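Local coordinates for membrane-associated protein VP24 (Marburg virus - Musoke, Kenya, 1980, PDB 4OR8) that may act as a minor matrix protein of the virion, with a role in nucleocapsid assembly and virus budding, at residues R109-V114 / F211-R216. Numbering follows the deposited sequence. Where two conformers were deposited one is given.
Sequences RILLGV and FLVEVR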
loop_
_atom_site.group_PDB
_atom_site.type_symbol
_atom_site.label_atom_id
_atom_site.label_comp_id
_atom_site.label_asym_id
_atom_site.label_seq_id
_atom_site.Cartn_x
_atom_site.Cartn_y
_atom_site.Cartn_z
ATOM N N ARG B 109 6.517 7.270 -13.394
ATOM C CA ARG B 109 7.507 7.663 -14.387
ATOM C C ARG B 109 8.477 8.663 -13.779
ATOM O O ARG B 109 9.688 8.555 -13.955
ATOM C CB ARG B 109 6.811 8.267 -15.605
ATOM C CG ARG B 109 7.709 8.512 -16.803
ATOM C CD ARG B 109 6.925 9.206 -17.912
ATOM N NE ARG B 109 7.781 9.692 -18.991
ATOM C CZ ARG B 109 7.882 9.118 -20.183
ATOM N NH1 ARG B 109 7.176 8.030 -20.463
ATOM N NH2 ARG B 109 8.689 9.635 -21.099
ATOM N N ILE B 110 7.927 9.630 -13.052
ATOM C CA ILE B 110 8.719 10.629 -12.347
ATOM C C ILE B 110 9.619 9.969 -11.309
ATOM O O ILE B 110 10.793 10.313 -11.177
ATOM C CB ILE B 110 7.805 11.663 -11.658
ATOM C CG1 ILE B 110 7.111 12.534 -12.707
ATOM C CG2 ILE B 110 8.593 12.529 -10.692
ATOM C CD1 ILE B 110 6.184 13.572 -12.120
ATOM N N LEU B 111 9.058 9.009 -10.586
ATOM C CA LEU B 111 9.782 8.303 -9.540
ATOM C C LEU B 111 10.961 7.540 -10.143
ATOM O O LEU B 111 12.058 7.524 -9.584
ATOM C CB LEU B 111 8.832 7.361 -8.799
ATOM C CG LEU B 111 9.219 6.852 -7.409
ATOM C CD1 LEU B 111 7.971 6.443 -6.647
ATOM C CD2 LEU B 111 10.177 5.680 -7.513
ATOM N N LEU B 112 10.731 6.922 -11.295
ATOM C CA LEU B 112 11.785 6.192 -11.988
ATOM C C LEU B 112 12.901 7.124 -12.445
ATOM O O LEU B 112 14.077 6.762 -12.400
ATOM C CB LEU B 112 11.218 5.411 -13.174
ATOM C CG LEU B 112 10.651 4.037 -12.826
ATOM C CD1 LEU B 112 10.060 3.368 -14.050
ATOM C CD2 LEU B 112 11.740 3.170 -12.227
ATOM N N GLY B 113 12.531 8.324 -12.880
ATOM C CA GLY B 113 13.508 9.311 -13.299
ATOM C C GLY B 113 14.454 9.658 -12.166
ATOM O O GLY B 113 15.657 9.815 -12.367
ATOM N N VAL B 114 13.900 9.772 -10.965
ATOM C CA VAL B 114 14.689 10.033 -9.769
ATOM C C VAL B 114 15.632 8.871 -9.455
ATOM O O VAL B 114 16.803 9.081 -9.137
ATOM C CB VAL B 114 13.773 10.314 -8.556
ATOM C CG1 VAL B 114 14.577 10.369 -7.265
ATOM C CG2 VAL B 114 13.010 11.606 -8.766
ATOM N N PHE B 211 3.147 6.245 -1.876
ATOM C CA PHE B 211 4.108 7.328 -1.983
ATOM C C PHE B 211 3.546 8.506 -2.759
ATOM O O PHE B 211 3.184 8.381 -3.924
ATOM C CB PHE B 211 5.402 6.827 -2.621
ATOM C CG PHE B 211 6.074 5.738 -1.839
ATOM C CD1 PHE B 211 6.930 6.047 -0.797
ATOM C CD2 PHE B 211 5.838 4.408 -2.136
ATOM C CE1 PHE B 211 7.548 5.049 -0.069
ATOM C CE2 PHE B 211 6.452 3.403 -1.413
ATOM C CZ PHE B 211 7.309 3.725 -0.377
ATOM N N LEU B 212 3.465 9.649 -2.093
ATOM C CA LEU B 212 3.006 10.871 -2.730
ATOM C C LEU B 212 4.171 11.495 -3.483
ATOM O O LEU B 212 5.167 11.885 -2.881
ATOM C CB LEU B 212 2.470 11.844 -1.679
ATOM C CG LEU B 212 1.436 12.879 -2.125
ATOM C CD1 LEU B 212 0.217 12.205 -2.739
ATOM C CD2 LEU B 212 1.029 13.751 -0.949
ATOM N N VAL B 213 4.051 11.567 -4.805
ATOM C CA VAL B 213 5.106 12.133 -5.635
ATOM C C VAL B 213 4.741 13.547 -6.065
ATOM O O VAL B 213 3.768 13.756 -6.787
ATOM C CB VAL B 213 5.375 11.271 -6.878
ATOM C CG1 VAL B 213 6.402 11.942 -7.773
ATOM C CG2 VAL B 213 5.841 9.881 -6.467
ATOM N N GLU B 214 5.536 14.513 -5.619
ATOM C CA GLU B 214 5.244 15.924 -5.838
ATOM C C GLU B 214 6.360 16.620 -6.615
ATOM O O GLU B 214 7.538 16.464 -6.297
ATOM C CB GLU B 214 5.042 16.610 -4.488
ATOM C CG GLU B 214 5.193 18.113 -4.518
ATOM C CD GLU B 214 5.201 18.718 -3.128
ATOM O OE1 GLU B 214 5.120 17.951 -2.143
ATOM O OE2 GLU B 214 5.290 19.960 -3.021
ATOM N N VAL B 215 5.986 17.388 -7.634
ATOM C CA VAL B 215 6.967 18.119 -8.433
ATOM C C VAL B 215 6.658 19.614 -8.526
ATOM O O VAL B 215 5.567 20.008 -8.942
ATOM C CB VAL B 215 7.067 17.555 -9.864
ATOM C CG1 VAL B 215 8.082 18.346 -10.678
ATOM C CG2 VAL B 215 7.435 16.086 -9.832
ATOM N N ARG B 216 7.622 20.442 -8.138
ATOM C CA ARG B 216 7.493 21.887 -8.295
ATOM C C ARG B 216 8.403 22.359 -9.420
ATOM O O ARG B 216 9.626 22.345 -9.291
ATOM C CB ARG B 216 7.834 22.608 -6.993
ATOM C CG ARG B 216 6.952 22.213 -5.818
ATOM C CD ARG B 216 7.426 22.864 -4.531
ATOM N NE ARG B 216 6.598 22.499 -3.385
ATOM C CZ ARG B 216 6.805 22.934 -2.146
ATOM N NH1 ARG B 216 7.816 23.755 -1.888
ATOM N NH2 ARG B 216 6.003 22.551 -1.163
#
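Ile110 meets Val213 and Val215 where helix 104-115 lies on one face of the mixed beta sheet in the pyramidal fold of VP24. The axes of 109-114 and 211-216 cross at 78° and approach to 9.4 Å, close enough for branched aliphatic side chains to fill the layer between them. Along Ile110, CB comes within 4.1 Å of Val213 CG1. CG2, anti to the backbone N, approaches Val213 CG1 to 3.7 Å and also reaches Val215 CG2, while CG1 carries the chain on, fully extended (chi2 180°), to CD1, which rests 3.6 Å from Val215 CG2. Isoleucine, with one short and one long branch, thus spans two valines, whose alternate places on the strand turn both toward the helix. Valine suits these positions because its beta-branched side chain favours extended backbone and is short enough to let the helix come near. Glu214, between them, leaves the backbone away from the helix, and its OE2 forms a salt bridge with Arg216 NE; its OE1 is hydrogen-bonded to Tyr22 OH of the second subunit. Leu111 also packs on Phe175 and Met178 of helix 161-178. Leucine branches farther out, so Leu111, crossing Val213 at about a right angle, brings CD1 to 4.0 Å from Val213 CG2.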